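Local coordinates for protein Pyrsv_gp04 (Pyrobaculum spherical virus, PDB 2VXZ) that is of unknown function but probably acts as a viral transcriptional regulator, at residues L75-L86 against D107-I117. Numbering follows the deposited sequence.
Sequences LVDGMIREVERL and DPQARKFFSSI
D107 OD2 is gripped by two donors, one from each side of the contact. R85 NH2 reaches D107 OD2 in a nearly straight salt bridge (169°), coming from above the carboxylate plane. A110 N gives its hydrogen to the anti lone pair of D107 OD2 at 2.8 Å. The second bond makes D107 the N-cap of helix 108-115, a place that suits a short carboxylate because it answers an amide of the first turn and probably also the positive helix end. The same R85 NH2 also bonds E82 OE1, at 2.9 Å, and both acceptors lie close to the guanidinium plane. This shared nitrogen probably offsets the repulsion between the two carboxylates. E82 bends at chi2 (-70°), which brings its carboxylate over the start of helix 108-115; there the syn lone pair of E82 OE2 takes a hydrogen bond from Q109 NE2 at 2.8 Å. Q109, extended beyond CG, also lays its CD over one face of the R85 guanidinium.

Further along, the contact becomes apolar. F113, with CG anti to the backbone N, pushes its ring in among L75, G78, M79 and E82, where the bare backbone of G78 lets the ring tip settle 3.7 Å from G78 C to F113 CZ. M79, a selenomethionine, packs its CG against CE2 of both F113 and F114 and makes an oblique Met-aromatic contact with F114. The branched, apolar L75 and I117 meet through their CD1 atoms at 3.5 Å, beside L64 of strand 62-66. Helix 97-106 covers V83, L86 and F114, and helix 125-139 covers M79 and V83. The whole is a near-antiparallel helix pair (155°) with knobs-into-holes packing of E82 and F113 and an E82-R85-D107 salt-bridge network at the N-cap end of helix 108-115, joining that helix to helix 69-89 within the transcriptional regulator domain.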
ATOM      1  N   LEU A  75      -3.612  -8.486   2.761  1.00 24.97           N
ATOM      2  CA  LEU A  75      -3.048  -7.495   1.839  1.00 24.90           C
ATOM      3  C   LEU A  75      -1.562  -7.753   1.592  1.00 24.39           C
ATOM      4  O   LEU A  75      -1.103  -7.785   0.446  1.00 23.75           O
ATOM      5  CB  LEU A  75      -3.238  -6.078   2.384  1.00 24.88           C
ATOM      6  CG  LEU A  75      -2.793  -4.944   1.462  1.00 25.51           C
ATOM      7  CD1 LEU A  75      -3.914  -4.540   0.526  1.00 27.95           C
ATOM      8  CD2 LEU A  75      -2.308  -3.763   2.276  1.00 25.03           C
ATOM      9  N   VAL A  76      -0.815  -7.949   2.667  1.00 24.08           N
ATOM     10  CA  VAL A  76       0.626  -8.235   2.569  1.00 24.36           C
ATOM     11  C   VAL A  76       0.894  -9.495   1.733  1.00 24.10           C
ATOM     12  O   VAL A  76       1.739  -9.486   0.833  1.00 24.10           O
ATOM     13  CB  VAL A  76       1.256  -8.387   3.964  1.00 24.77           C
ATOM     14  CG1 VAL A  76       2.670  -8.912   3.850  1.00 25.15           C
ATOM     15  CG2 VAL A  76       1.226  -7.044   4.687  1.00 25.72           C
ATOM     16  N   ASP A  77       0.149 -10.557   2.011  1.00 23.85           N
ATOM     17  CA  ASP A  77       0.263 -11.802   1.246  1.00 24.21           C
ATOM     18  C   ASP A  77       0.025 -11.528  -0.240  1.00 23.92           C
ATOM     19  O   ASP A  77       0.775 -12.006  -1.090  1.00 24.44           O
ATOM     20  CB  ASP A  77      -0.710 -12.865   1.760  1.00 24.41           C
ATOM     21  CG  ASP A  77      -0.312 -13.439   3.125  0.70 26.66           C
ATOM     22  OD1 ASP A  77       0.878 -13.375   3.509  0.70 31.09           O
ATOM     23  OD2 ASP A  77      -1.205 -13.973   3.814  0.70 29.01           O
ATOM     24  N   GLY A  78      -0.988 -10.721  -0.546  1.00 23.34           N
ATOM     25  CA  GLY A  78      -1.296 -10.352  -1.924  1.00 23.54           C
ATOM     26  C   GLY A  78      -0.208  -9.530  -2.580  1.00 23.31           C
ATOM     27  O   GLY A  78       0.173  -9.795  -3.720  1.00 23.27           O
HETATM   28  N   MSE A  79       0.301  -8.525  -1.866  1.00 23.28           N
HETATM   29  CA  MSE A  79       1.369  -7.678  -2.408  1.00 24.40           C
HETATM   30  C   MSE A  79       2.614  -8.507  -2.660  1.00 23.60           C
HETATM   31  O   MSE A  79       3.297  -8.334  -3.676  1.00 22.74           O
HETATM   32  CB  MSE A  79       1.682  -6.526  -1.456  1.00 24.37           C
HETATM   33  CG  MSE A  79       0.558  -5.537  -1.349  1.00 25.37           C
HETATM   34 SE   MSE A  79       1.137  -3.944  -0.410  1.00 32.08          SE
HETATM   35  CE  MSE A  79       1.417  -4.690   1.344  1.00 26.91           C
ATOM     36  N   ILE A  80       2.904  -9.414  -1.741  1.00 23.54           N
ATOM     37  CA  ILE A  80       4.080 -10.278  -1.878  1.00 24.24           C
ATOM     38  C   ILE A  80       3.960 -11.210  -3.077  1.00 23.98           C
ATOM     39  O   ILE A  80       4.897 -11.328  -3.858  1.00 23.78           O
ATOM     40  CB  ILE A  80       4.362 -11.057  -0.583  1.00 24.03           C
ATOM     41  CG1 ILE A  80       4.772 -10.079   0.527  1.00 24.74           C
ATOM     42  CG2 ILE A  80       5.495 -12.042  -0.792  1.00 23.80           C
ATOM     43  CD1 ILE A  80       4.998 -10.728   1.862  1.00 24.77           C
ATOM     44  N   ARG A  81       2.801 -11.837  -3.249  1.00 24.25           N
ATOM     45  CA  ARG A  81       2.574 -12.717  -4.396  1.00 25.13           C
ATOM     46  C   ARG A  81       2.727 -11.978  -5.720  1.00 24.66           C
ATOM     47  O   ARG A  81       3.283 -12.529  -6.674  1.00 24.24           O
ATOM     48  CB  ARG A  81       1.197 -13.382  -4.322  1.00 25.30           C
ATOM     49  CG  ARG A  81       1.067 -14.409  -3.205  1.00 27.55           C
ATOM     50  CD  ARG A  81      -0.177 -15.257  -3.364  1.00 28.94           C
ATOM     51  NE  ARG A  81      -1.393 -14.447  -3.371  1.00 32.16           N
ATOM     52  CZ  ARG A  81      -2.113 -14.107  -2.300  1.00 32.77           C
ATOM     53  NH1 ARG A  81      -1.775 -14.503  -1.075  0.50 33.50           N
ATOM     54  NH2 ARG A  81      -3.192 -13.355  -2.465  1.00 33.49           N
ATOM     55  N   GLU A  82       2.235 -10.738  -5.778  1.00 24.41           N
ATOM     56  CA  GLU A  82       2.345  -9.936  -6.989  1.00 24.54           C
ATOM     57  C   GLU A  82       3.792  -9.588  -7.286  1.00 23.88           C
ATOM     58  O   GLU A  82       4.221  -9.740  -8.412  1.00 23.17           O
ATOM     59  CB  GLU A  82       1.506  -8.661  -6.917  1.00 24.76           C
ATOM     60  CG  GLU A  82       0.017  -8.911  -7.004  1.00 27.45           C
ATOM     61  CD  GLU A  82      -0.424  -9.362  -8.381  1.00 31.03           C
ATOM     62  OE1 GLU A  82      -0.293  -8.577  -9.331  1.00 33.97           O
ATOM     63  OE2 GLU A  82      -0.881 -10.510  -8.521  1.00 35.78           O
ATOM     64  N   VAL A  83       4.548  -9.126  -6.281  1.00 23.13           N
ATOM     65  CA  VAL A  83       5.974  -8.846  -6.488  1.00 23.36           C
ATOM     66  C   VAL A  83       6.691 -10.114  -6.973  1.00 23.47           C
ATOM     67  O   VAL A  83       7.452 -10.077  -7.941  1.00 23.20           O
ATOM     68  CB  VAL A  83       6.663  -8.284  -5.222  1.00 23.12           C
ATOM     69  CG1 VAL A  83       8.199  -8.164  -5.436  1.00 22.43           C
ATOM     70  CG2 VAL A  83       6.052  -6.936  -4.834  1.00 23.36           C
ATOM     71  N   GLU A  84       6.438 -11.238  -6.320  1.00 23.58           N
ATOM     72  CA  GLU A  84       7.148 -12.467  -6.664  1.00 24.55           C
ATOM     73  C   GLU A  84       6.752 -12.980  -8.034  1.00 24.54           C
ATOM     74  O   GLU A  84       7.592 -13.546  -8.742  1.00 25.51           O
ATOM     75  CB  GLU A  84       6.934 -13.534  -5.590  1.00 23.98           C
ATOM     76  CG  GLU A  84       7.550 -13.124  -4.260  1.00 25.91           C
ATOM     77  CD  GLU A  84       7.838 -14.289  -3.385  1.00 27.31           C
ATOM     78  OE1 GLU A  84       6.872 -14.860  -2.841  1.00 28.06           O
ATOM     79  OE2 GLU A  84       9.039 -14.638  -3.269  1.00 32.68           O
ATOM     80  N   ARG A  85       5.496 -12.766  -8.433  1.00 24.69           N
ATOM     81  CA  ARG A  85       5.074 -13.116  -9.802  1.00 24.79           C
ATOM     82  C   ARG A  85       5.836 -12.289 -10.846  1.00 24.18           C
ATOM     83  O   ARG A  85       6.311 -12.825 -11.865  1.00 24.17           O
ATOM     84  CB  ARG A  85       3.568 -12.938  -9.991  1.00 24.79           C
ATOM     85  CG  ARG A  85       3.096 -13.313 -11.396  1.00 25.63           C
ATOM     86  CD  ARG A  85       1.614 -13.216 -11.555  1.00 26.32           C
ATOM     87  NE  ARG A  85       1.150 -11.864 -11.312  1.00 27.54           N
ATOM     88  CZ  ARG A  85       1.200 -10.863 -12.191  1.00 28.89           C
ATOM     89  NH1 ARG A  85       1.686 -11.033 -13.413  1.00 30.05           N
ATOM     90  NH2 ARG A  85       0.741  -9.677 -11.840  1.00 28.81           N
ATOM     91  N   LEU A  86       5.934 -10.987 -10.605  1.00 24.39           N
ATOM     92  CA  LEU A  86       6.655 -10.105 -11.520  1.00 24.11           C
ATOM     93  C   LEU A  86       8.152 -10.455 -11.575  1.00 24.39           C
ATOM     94  O   LEU A  86       8.778 -10.386 -12.639  1.00 24.54           O
ATOM     95  CB  LEU A  86       6.454  -8.641 -11.137  1.00 23.86           C
ATOM     96  CG  LEU A  86       5.035  -8.098 -11.210  1.00 24.76           C
ATOM     97  CD1 LEU A  86       4.968  -6.675 -10.600  1.00 23.53           C
ATOM     98  CD2 LEU A  86       4.492  -8.135 -12.634  1.00 25.75           C
ATOM     99  N   ASP A 107       2.120  -3.901 -15.975  1.00 22.69           N
ATOM    100  CA  ASP A 107       1.365  -5.143 -15.906  1.00 22.76           C
ATOM    101  C   ASP A 107      -0.061  -4.855 -15.447  1.00 22.27           C
ATOM    102  O   ASP A 107      -0.268  -4.387 -14.327  1.00 22.15           O
ATOM    103  CB  ASP A 107       2.033  -6.122 -14.949  1.00 22.91           C
ATOM    104  CG  ASP A 107       1.265  -7.419 -14.824  1.00 24.35           C
ATOM    105  OD1 ASP A 107       1.401  -8.277 -15.709  1.00 28.55           O
ATOM    106  OD2 ASP A 107       0.508  -7.587 -13.858  1.00 23.85           O
ATOM    107  N   PRO A 108      -1.056  -5.084 -16.323  1.00 21.83           N
ATOM    108  CA  PRO A 108      -2.426  -4.728 -15.958  1.00 22.18           C
ATOM    109  C   PRO A 108      -2.924  -5.277 -14.620  1.00 22.11           C
ATOM    110  O   PRO A 108      -3.570  -4.545 -13.879  1.00 22.54           O
ATOM    111  CB  PRO A 108      -3.237  -5.296 -17.112  1.00 21.86           C
ATOM    112  CG  PRO A 108      -2.296  -5.217 -18.280  1.00 21.88           C
ATOM    113  CD  PRO A 108      -0.992  -5.600 -17.705  1.00 21.98           C
ATOM    114  N   GLN A 109      -2.629  -6.541 -14.329  1.00 22.56           N
ATOM    115  CA  GLN A 109      -3.114  -7.167 -13.097  1.00 22.91           C
ATOM    116  C   GLN A 109      -2.475  -6.500 -11.883  1.00 22.53           C
ATOM    117  O   GLN A 109      -3.182  -6.075 -10.952  1.00 22.31           O
ATOM    118  CB  GLN A 109      -2.853  -8.680 -13.084  1.00 23.44           C
ATOM    119  CG  GLN A 109      -3.149  -9.321 -11.727  1.00 24.39           C
ATOM    120  CD  GLN A 109      -3.013 -10.822 -11.735  1.00 26.28           C
ATOM    121  OE1 GLN A 109      -3.633 -11.509 -12.552  1.00 32.22           O
ATOM    122  NE2 GLN A 109      -2.229 -11.349 -10.800  1.00 30.74           N
ATOM    123  N   ALA A 110      -1.147  -6.385 -11.904  1.00 22.24           N
ATOM    124  CA  ALA A 110      -0.421  -5.722 -10.802  1.00 21.92           C
ATOM    125  C   ALA A 110      -0.860  -4.273 -10.644  1.00 21.96           C
ATOM    126  O   ALA A 110      -1.069  -3.798  -9.525  1.00 21.39           O
ATOM    127  CB  ALA A 110       1.113  -5.809 -11.010  1.00 21.83           C
ATOM    128  N   ARG A 111      -1.021  -3.562 -11.754  1.00 22.09           N
ATOM    129  CA  ARG A 111      -1.426  -2.164 -11.680  1.00 22.81           C
ATOM    130  C   ARG A 111      -2.801  -2.005 -11.030  1.00 22.75           C
ATOM    131  O   ARG A 111      -2.986  -1.139 -10.172  1.00 23.23           O
ATOM    132  CB  ARG A 111      -1.439  -1.516 -13.074  1.00 23.19           C
ATOM    133  CG  ARG A 111      -1.559   0.005 -13.017  1.00 22.95           C
ATOM    134  CD  ARG A 111      -1.747   0.645 -14.381  1.00 25.94           C
ATOM    135  NE  ARG A 111      -2.065   2.065 -14.195  1.00 29.92           N
ATOM    136  CZ  ARG A 111      -1.404   3.100 -14.716  1.00 32.81           C
ATOM    137  NH1 ARG A 111      -0.382   2.938 -15.556  1.00 35.69           N
ATOM    138  NH2 ARG A 111      -1.806   4.330 -14.413  1.00 32.55           N
ATOM    139  N   LYS A 112      -3.758  -2.819 -11.459  1.00 23.20           N
ATOM    140  CA  LYS A 112      -5.105  -2.820 -10.881  1.00 23.14           C
ATOM    141  C   LYS A 112      -5.064  -3.106  -9.383  1.00 23.11           C
ATOM    142  O   LYS A 112      -5.723  -2.425  -8.605  1.00 23.47           O
ATOM    143  CB  LYS A 112      -5.999  -3.848 -11.575  1.00 23.66           C
ATOM    144  CG  LYS A 112      -7.431  -3.888 -11.048  1.00 24.37           C
ATOM    145  CD  LYS A 112      -8.268  -4.922 -11.767  1.00 25.48           C
ATOM    146  CE  LYS A 112      -9.534  -5.295 -10.982  1.00 27.15           C
ATOM    147  NZ  LYS A 112     -10.526  -4.192 -10.961  0.70 29.06           N
ATOM    148  N   PHE A 113      -4.296  -4.115  -8.994  1.00 22.64           N
ATOM    149  CA  PHE A 113      -4.182  -4.489  -7.588  1.00 22.63           C
ATOM    150  C   PHE A 113      -3.588  -3.365  -6.747  1.00 22.07           C
ATOM    151  O   PHE A 113      -4.184  -2.919  -5.770  1.00 22.26           O
ATOM    152  CB  PHE A 113      -3.345  -5.752  -7.443  1.00 22.65           C
ATOM    153  CG  PHE A 113      -3.150  -6.185  -6.019  1.00 23.35           C
ATOM    154  CD1 PHE A 113      -4.213  -6.676  -5.279  1.00 26.81           C
ATOM    155  CD2 PHE A 113      -1.909  -6.095  -5.416  1.00 23.45           C
ATOM    156  CE1 PHE A 113      -4.026  -7.076  -3.956  1.00 25.60           C
ATOM    157  CE2 PHE A 113      -1.724  -6.499  -4.104  1.00 24.01           C
ATOM    158  CZ  PHE A 113      -2.777  -6.973  -3.378  1.00 23.74           C
ATOM    159  N   PHE A 114      -2.410  -2.894  -7.132  1.00 21.06           N
ATOM    160  CA  PHE A 114      -1.746  -1.865  -6.336  1.00 20.97           C
ATOM    161  C   PHE A 114      -2.519  -0.534  -6.338  1.00 21.33           C
ATOM    162  O   PHE A 114      -2.538   0.157  -5.334  1.00 20.99           O
ATOM    163  CB  PHE A 114      -0.273  -1.685  -6.755  1.00 20.67           C
ATOM    164  CG  PHE A 114       0.649  -2.716  -6.164  1.00 21.45           C
ATOM    165  CD1 PHE A 114       0.983  -3.851  -6.874  1.00 21.44           C
ATOM    166  CD2 PHE A 114       1.154  -2.566  -4.883  1.00 20.22           C
ATOM    167  CE1 PHE A 114       1.813  -4.815  -6.329  1.00 22.35           C
ATOM    168  CE2 PHE A 114       2.000  -3.524  -4.332  1.00 21.87           C
ATOM    169  CZ  PHE A 114       2.323  -4.654  -5.054  1.00 21.50           C
ATOM    170  N   SER A 115      -3.160  -0.170  -7.448  1.00 22.37           N
ATOM    171  CA  SER A 115      -3.873   1.122  -7.489  1.00 22.79           C
ATOM    172  C   SER A 115      -5.130   1.109  -6.614  1.00 23.18           C
ATOM    173  O   SER A 115      -5.651   2.170  -6.257  1.00 23.89           O
ATOM    174  CB  SER A 115      -4.233   1.513  -8.915  1.00 23.36           C
ATOM    175  OG  SER A 115      -5.189   0.636  -9.428  1.00 23.92           O
ATOM    176  N   SER A 116      -5.593  -0.083  -6.240  1.00 22.31           N
ATOM    177  CA  SER A 116      -6.699  -0.207  -5.283  1.00 23.44           C
ATOM    178  C   SER A 116      -6.239  -0.091  -3.819  1.00 22.98           C
ATOM    179  O   SER A 116      -7.073  -0.130  -2.901  1.00 23.43           O
ATOM    180  CB  SER A 116      -7.476  -1.510  -5.512  1.00 24.03           C
ATOM    181  OG  SER A 116      -6.717  -2.657  -5.164  1.00 27.95           O
ATOM    182  N   ILE A 117      -4.929   0.047  -3.598  1.00 22.74           N
ATOM    183  CA  ILE A 117      -4.340   0.204  -2.260  1.00 23.29           C
ATOM    184  C   ILE A 117      -3.793   1.625  -2.034  1.00 23.05           C
ATOM    185  O   ILE A 117      -3.939   2.200  -0.958  1.00 23.11           O
ATOM    186  CB  ILE A 117      -3.144  -0.780  -2.056  1.00 22.97           C
ATOM    187  CG1 ILE A 117      -3.566  -2.234  -2.293  1.00 23.22           C
ATOM    188  CG2 ILE A 117      -2.522  -0.619  -0.642  1.00 23.19           C
ATOM    189  CD1 ILE A 117      -2.391  -3.231  -2.385  1.00 24.78           C
TER